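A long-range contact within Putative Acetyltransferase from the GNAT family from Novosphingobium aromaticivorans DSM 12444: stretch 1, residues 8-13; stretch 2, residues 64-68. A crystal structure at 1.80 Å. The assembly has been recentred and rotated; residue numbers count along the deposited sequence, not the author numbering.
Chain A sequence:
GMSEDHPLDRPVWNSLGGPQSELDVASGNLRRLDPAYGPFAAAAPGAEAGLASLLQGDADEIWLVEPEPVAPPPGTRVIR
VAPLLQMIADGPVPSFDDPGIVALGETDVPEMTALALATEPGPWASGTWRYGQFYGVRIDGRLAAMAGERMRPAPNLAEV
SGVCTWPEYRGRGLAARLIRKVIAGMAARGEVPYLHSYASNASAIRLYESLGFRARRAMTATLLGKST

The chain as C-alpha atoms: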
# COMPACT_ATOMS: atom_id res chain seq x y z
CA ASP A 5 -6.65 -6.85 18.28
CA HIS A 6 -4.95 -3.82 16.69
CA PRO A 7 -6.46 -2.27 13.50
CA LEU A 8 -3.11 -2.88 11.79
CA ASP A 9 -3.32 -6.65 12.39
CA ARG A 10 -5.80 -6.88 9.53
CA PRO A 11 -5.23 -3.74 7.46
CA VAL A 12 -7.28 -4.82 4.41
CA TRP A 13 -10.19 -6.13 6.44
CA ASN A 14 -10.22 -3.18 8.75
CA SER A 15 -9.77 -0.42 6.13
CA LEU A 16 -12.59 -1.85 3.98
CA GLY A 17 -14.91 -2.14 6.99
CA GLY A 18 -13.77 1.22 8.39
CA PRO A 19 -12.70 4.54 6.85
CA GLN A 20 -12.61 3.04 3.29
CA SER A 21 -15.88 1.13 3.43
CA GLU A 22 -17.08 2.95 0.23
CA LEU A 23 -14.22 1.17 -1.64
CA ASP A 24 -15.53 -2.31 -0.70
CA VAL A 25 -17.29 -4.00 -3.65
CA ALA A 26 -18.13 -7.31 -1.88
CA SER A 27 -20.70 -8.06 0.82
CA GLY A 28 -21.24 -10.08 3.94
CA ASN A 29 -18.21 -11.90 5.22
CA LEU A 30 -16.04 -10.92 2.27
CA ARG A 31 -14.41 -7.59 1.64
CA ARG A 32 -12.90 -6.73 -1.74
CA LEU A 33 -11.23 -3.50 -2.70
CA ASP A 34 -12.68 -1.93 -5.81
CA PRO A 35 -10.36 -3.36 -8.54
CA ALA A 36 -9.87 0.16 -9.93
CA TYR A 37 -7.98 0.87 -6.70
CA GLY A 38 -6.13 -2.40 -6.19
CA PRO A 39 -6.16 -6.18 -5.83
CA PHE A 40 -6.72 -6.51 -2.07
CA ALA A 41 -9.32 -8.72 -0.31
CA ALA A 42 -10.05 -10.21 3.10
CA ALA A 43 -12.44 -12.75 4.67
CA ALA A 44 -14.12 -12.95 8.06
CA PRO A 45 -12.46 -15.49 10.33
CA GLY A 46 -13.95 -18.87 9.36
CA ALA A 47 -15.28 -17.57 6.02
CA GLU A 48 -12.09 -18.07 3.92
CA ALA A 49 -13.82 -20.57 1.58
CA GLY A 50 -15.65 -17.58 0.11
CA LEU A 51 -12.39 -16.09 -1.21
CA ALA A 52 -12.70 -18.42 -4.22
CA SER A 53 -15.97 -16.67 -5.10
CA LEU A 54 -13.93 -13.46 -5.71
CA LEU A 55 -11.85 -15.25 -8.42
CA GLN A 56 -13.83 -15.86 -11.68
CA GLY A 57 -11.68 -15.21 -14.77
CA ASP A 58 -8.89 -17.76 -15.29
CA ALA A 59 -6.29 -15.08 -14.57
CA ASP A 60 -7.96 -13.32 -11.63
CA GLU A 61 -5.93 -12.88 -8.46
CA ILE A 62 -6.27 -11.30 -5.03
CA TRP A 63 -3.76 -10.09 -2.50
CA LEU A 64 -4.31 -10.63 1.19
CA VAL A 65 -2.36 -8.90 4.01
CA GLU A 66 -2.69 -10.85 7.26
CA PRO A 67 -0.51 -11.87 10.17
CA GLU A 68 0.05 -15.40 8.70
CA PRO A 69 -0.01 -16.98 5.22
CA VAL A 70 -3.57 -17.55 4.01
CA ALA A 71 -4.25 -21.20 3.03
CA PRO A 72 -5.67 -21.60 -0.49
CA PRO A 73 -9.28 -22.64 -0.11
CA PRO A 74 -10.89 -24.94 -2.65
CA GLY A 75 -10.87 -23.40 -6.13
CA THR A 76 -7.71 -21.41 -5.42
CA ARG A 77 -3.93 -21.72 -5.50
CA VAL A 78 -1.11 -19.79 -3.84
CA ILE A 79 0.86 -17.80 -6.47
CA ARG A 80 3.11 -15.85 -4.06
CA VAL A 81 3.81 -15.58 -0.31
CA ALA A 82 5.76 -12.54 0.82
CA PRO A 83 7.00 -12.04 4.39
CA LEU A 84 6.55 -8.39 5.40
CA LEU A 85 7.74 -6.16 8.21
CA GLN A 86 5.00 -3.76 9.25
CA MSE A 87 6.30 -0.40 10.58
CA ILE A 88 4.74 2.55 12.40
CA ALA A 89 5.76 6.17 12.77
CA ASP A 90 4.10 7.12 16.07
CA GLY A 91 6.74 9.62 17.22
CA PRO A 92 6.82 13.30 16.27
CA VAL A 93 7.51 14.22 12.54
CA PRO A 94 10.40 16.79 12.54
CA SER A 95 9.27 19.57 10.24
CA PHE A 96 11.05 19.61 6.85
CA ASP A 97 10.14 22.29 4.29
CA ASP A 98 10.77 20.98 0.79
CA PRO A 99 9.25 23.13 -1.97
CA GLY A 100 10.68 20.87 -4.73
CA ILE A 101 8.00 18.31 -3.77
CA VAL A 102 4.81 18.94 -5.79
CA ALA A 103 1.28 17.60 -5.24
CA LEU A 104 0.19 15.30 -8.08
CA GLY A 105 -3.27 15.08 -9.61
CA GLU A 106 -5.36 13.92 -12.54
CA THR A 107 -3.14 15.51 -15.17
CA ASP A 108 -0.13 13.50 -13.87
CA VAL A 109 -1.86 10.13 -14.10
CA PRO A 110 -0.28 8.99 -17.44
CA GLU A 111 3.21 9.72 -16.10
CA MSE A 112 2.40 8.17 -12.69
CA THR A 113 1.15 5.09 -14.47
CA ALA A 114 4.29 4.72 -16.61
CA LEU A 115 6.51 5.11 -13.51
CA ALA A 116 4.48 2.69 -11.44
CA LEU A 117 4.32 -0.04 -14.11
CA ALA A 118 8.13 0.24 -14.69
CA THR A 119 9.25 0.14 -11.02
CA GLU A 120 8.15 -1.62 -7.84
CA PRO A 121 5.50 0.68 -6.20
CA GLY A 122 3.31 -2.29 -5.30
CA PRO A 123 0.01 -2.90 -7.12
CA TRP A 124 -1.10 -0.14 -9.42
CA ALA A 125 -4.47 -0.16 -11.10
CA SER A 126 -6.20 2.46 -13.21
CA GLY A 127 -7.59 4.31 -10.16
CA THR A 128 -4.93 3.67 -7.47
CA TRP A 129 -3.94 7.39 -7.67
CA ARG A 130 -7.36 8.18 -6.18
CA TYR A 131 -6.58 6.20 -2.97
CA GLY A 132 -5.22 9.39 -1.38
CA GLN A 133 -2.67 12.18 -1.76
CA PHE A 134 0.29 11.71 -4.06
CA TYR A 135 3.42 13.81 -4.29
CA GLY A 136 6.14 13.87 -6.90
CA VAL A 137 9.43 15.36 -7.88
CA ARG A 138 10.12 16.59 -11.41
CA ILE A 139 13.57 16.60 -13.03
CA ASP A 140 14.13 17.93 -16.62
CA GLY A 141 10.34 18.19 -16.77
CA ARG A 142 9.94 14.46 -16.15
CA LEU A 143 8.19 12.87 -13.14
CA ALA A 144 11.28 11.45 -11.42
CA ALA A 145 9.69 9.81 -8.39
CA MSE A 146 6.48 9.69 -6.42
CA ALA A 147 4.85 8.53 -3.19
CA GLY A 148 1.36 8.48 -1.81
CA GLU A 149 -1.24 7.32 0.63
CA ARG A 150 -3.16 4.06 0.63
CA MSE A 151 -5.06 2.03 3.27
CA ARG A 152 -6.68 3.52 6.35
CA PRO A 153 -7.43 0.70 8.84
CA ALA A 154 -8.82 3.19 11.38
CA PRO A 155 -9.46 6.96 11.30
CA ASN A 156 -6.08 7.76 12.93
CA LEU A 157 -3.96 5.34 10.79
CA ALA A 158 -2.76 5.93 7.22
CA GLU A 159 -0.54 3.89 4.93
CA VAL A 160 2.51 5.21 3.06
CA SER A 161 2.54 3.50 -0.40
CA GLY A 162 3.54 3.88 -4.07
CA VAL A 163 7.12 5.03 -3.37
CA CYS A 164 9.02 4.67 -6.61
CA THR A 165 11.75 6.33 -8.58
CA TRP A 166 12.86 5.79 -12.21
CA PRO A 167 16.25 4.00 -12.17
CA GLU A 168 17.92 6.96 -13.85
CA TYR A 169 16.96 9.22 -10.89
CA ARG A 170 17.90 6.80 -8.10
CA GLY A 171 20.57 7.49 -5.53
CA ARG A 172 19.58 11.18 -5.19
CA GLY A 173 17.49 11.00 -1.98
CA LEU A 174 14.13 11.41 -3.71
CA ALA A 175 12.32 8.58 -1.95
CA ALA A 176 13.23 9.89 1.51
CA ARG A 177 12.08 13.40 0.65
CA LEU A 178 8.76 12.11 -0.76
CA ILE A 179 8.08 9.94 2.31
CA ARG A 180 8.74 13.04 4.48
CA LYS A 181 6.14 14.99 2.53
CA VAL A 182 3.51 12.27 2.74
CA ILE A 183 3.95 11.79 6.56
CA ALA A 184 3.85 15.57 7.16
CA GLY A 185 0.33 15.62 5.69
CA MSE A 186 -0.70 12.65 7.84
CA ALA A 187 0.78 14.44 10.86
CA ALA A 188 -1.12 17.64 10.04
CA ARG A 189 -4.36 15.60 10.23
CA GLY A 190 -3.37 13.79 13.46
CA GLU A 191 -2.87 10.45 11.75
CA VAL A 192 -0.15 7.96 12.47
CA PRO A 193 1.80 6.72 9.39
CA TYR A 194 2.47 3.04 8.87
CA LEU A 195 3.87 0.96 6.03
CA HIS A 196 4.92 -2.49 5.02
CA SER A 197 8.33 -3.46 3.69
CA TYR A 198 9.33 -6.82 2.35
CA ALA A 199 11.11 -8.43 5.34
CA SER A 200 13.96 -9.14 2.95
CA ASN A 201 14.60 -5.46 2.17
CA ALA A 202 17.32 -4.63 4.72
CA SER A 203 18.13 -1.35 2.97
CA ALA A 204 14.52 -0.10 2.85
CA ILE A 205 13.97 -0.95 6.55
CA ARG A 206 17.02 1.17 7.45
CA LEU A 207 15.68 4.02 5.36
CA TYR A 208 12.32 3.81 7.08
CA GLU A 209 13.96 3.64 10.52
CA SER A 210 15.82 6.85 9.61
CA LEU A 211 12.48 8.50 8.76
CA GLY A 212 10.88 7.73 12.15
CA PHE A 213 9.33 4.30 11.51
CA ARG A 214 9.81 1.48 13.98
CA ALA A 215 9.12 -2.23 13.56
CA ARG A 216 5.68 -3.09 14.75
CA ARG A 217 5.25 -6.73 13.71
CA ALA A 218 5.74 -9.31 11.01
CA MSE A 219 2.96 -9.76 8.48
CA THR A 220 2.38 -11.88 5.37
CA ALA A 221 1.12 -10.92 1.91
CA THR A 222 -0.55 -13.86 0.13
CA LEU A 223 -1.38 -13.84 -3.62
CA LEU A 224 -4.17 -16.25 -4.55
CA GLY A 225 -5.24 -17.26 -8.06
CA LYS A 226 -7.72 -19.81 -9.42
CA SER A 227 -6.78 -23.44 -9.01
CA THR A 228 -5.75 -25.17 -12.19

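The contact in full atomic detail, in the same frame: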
# COMPACT_ATOMS: atom_id res chain seq x y z
N LEU A 8 -4.15 -2.53 12.76
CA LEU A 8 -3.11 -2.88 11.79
C LEU A 8 -2.86 -4.39 11.67
O LEU A 8 -2.10 -4.83 10.81
CB LEU A 8 -1.82 -2.15 12.12
CG LEU A 8 -1.77 -0.63 12.07
CD1 LEU A 8 -0.31 -0.27 12.33
CD2 LEU A 8 -2.23 -0.16 10.67
N ASP A 9 -3.45 -5.19 12.53
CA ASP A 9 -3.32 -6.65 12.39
C ASP A 9 -4.05 -7.19 11.16
O ASP A 9 -3.76 -8.27 10.67
CB ASP A 9 -3.83 -7.37 13.62
CG ASP A 9 -2.97 -7.14 14.82
OD1 ASP A 9 -1.81 -6.70 14.71
OD2 ASP A 9 -3.50 -7.36 15.92
N ARG A 10 -5.08 -6.48 10.72
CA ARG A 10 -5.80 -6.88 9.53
C ARG A 10 -6.11 -5.65 8.70
O ARG A 10 -7.23 -5.13 8.74
CB ARG A 10 -7.08 -7.62 9.90
CG ARG A 10 -6.90 -8.90 10.73
CD ARG A 10 -8.17 -9.77 10.66
NE ARG A 10 -8.29 -10.26 9.30
CZ ARG A 10 -9.41 -10.65 8.70
NH1 ARG A 10 -10.58 -10.66 9.32
NH2 ARG A 10 -9.32 -11.05 7.44
N PRO A 11 -5.08 -5.09 8.03
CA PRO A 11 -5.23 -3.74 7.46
C PRO A 11 -6.20 -3.69 6.28
O PRO A 11 -6.92 -2.72 6.12
CB PRO A 11 -3.79 -3.32 7.09
CG PRO A 11 -2.99 -4.56 7.13
CD PRO A 11 -3.73 -5.63 7.87
N VAL A 12 -6.30 -4.77 5.52
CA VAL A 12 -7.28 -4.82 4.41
C VAL A 12 -8.70 -4.92 4.95
O VAL A 12 -9.60 -4.18 4.54
CB VAL A 12 -6.98 -6.03 3.45
CG1 VAL A 12 -8.05 -6.10 2.35
CG2 VAL A 12 -5.59 -5.92 2.88
N TRP A 13 -8.91 -5.91 5.83
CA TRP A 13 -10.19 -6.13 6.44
C TRP A 13 -10.68 -4.86 7.10
O TRP A 13 -11.79 -4.38 6.84
CB TRP A 13 -10.12 -7.30 7.41
CG TRP A 13 -11.43 -7.63 8.10
CD1 TRP A 13 -11.76 -7.33 9.38
CD2 TRP A 13 -12.55 -8.38 7.57
NE1 TRP A 13 -12.99 -7.83 9.69
CE2 TRP A 13 -13.51 -8.46 8.60
CE3 TRP A 13 -12.83 -8.94 6.32
CZ2 TRP A 13 -14.75 -9.10 8.42
CZ3 TRP A 13 -14.04 -9.58 6.15
CH2 TRP A 13 -15.00 -9.64 7.20
N LEU A 64 -3.93 -10.69 -0.21
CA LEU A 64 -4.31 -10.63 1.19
C LEU A 64 -3.11 -10.22 2.06
O LEU A 64 -1.98 -10.62 1.80
CB LEU A 64 -4.87 -11.98 1.65
CG LEU A 64 -5.99 -12.55 0.78
CD1 LEU A 64 -5.46 -13.72 0.00
CD2 LEU A 64 -7.21 -12.94 1.64
N VAL A 65 -3.39 -9.42 3.07
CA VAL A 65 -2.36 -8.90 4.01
C VAL A 65 -2.88 -9.25 5.40
O VAL A 65 -3.88 -8.68 5.86
CB VAL A 65 -2.09 -7.38 3.84
CG1 VAL A 65 -0.99 -6.96 4.81
CG2 VAL A 65 -1.69 -7.09 2.38
N GLU A 66 -2.25 -10.26 6.00
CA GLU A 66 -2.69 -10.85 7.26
C GLU A 66 -1.49 -11.17 8.12
O GLU A 66 -0.38 -11.13 7.63
CB GLU A 66 -3.52 -12.09 7.01
CG GLU A 66 -4.72 -11.85 6.09
CD GLU A 66 -5.88 -11.09 6.73
OE1 GLU A 66 -5.91 -10.97 7.97
OE2 GLU A 66 -6.81 -10.62 6.00
N PRO A 67 -1.71 -11.50 9.40
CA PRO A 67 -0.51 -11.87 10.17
C PRO A 67 0.22 -13.14 9.62
O PRO A 67 1.44 -13.12 9.52
CB PRO A 67 -1.06 -12.06 11.60
CG PRO A 67 -2.26 -11.17 11.67
CD PRO A 67 -2.90 -11.37 10.26
N GLU A 68 -0.52 -14.15 9.18
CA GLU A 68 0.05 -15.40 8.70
C GLU A 68 -0.30 -15.64 7.21
O GLU A 68 -1.24 -15.05 6.70
CB GLU A 68 -0.48 -16.53 9.56
CG GLU A 68 -0.15 -16.33 11.03
CD GLU A 68 1.36 -16.28 11.30
OE1 GLU A 68 2.13 -16.85 10.49
OE2 GLU A 68 1.78 -15.65 12.31
O HOH W 1 -6.45 -7.77 6.38

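How do Arg 10 and Glu 66 find each other when neither points its CA-to-CB bond at the other stretch? Both bonds run sideways, and the rest of each side chain makes up the difference. Arg 10, with chi1 m, chi2 t and chi3 p, turns at its third torsion and brings the guanidinium to the acid. Glu 66 folds back through m at both chi1 and chi2, which carries its carboxylate closer to the opposing stretch.

What does the salt bridge look like once they meet? It is two-pronged: Arg 10 NE donates to Glu 66 OE1 at 2.8 Å, and Arg 10 NH2 donates to Glu 66 OE2 at 2.9 Å. Both hydrogen bonds are nearly straight, at 162° and 167°. Glu 66 OE1 lies at the edge of the guanidinium, near its plane, where the N-H bonds point, so charge and direction agree.

What packs beside this polar pair? Val 12 and Val 65 point their CA-to-CB bonds toward each other's stretch, and both adopt chi1 t. Val 12 CG2 comes within 3.9 Å of Val 65 CB, while Pro 11 CG lies 3.9 Å from Val 65 CG1, so Val 65 meets two apolar neighbours from the start of the helix.

How is the backbone served where the chains run roughly antiparallel? Water 1 links them, accepting from Trp 13 N at 3.1 Å and lying 2.8 Å from Val 65 O, to which it can donate; its contact with Glu 66 OE2, at 2.9 Å, is a weak hydrogen bond. Asp 9 O fares less well: it sits 3.2 Å from Pro 67 CD, a carbon, and is buried without a polar partner in the model. Its own side chain, chi1 m, is engaged away from this contact.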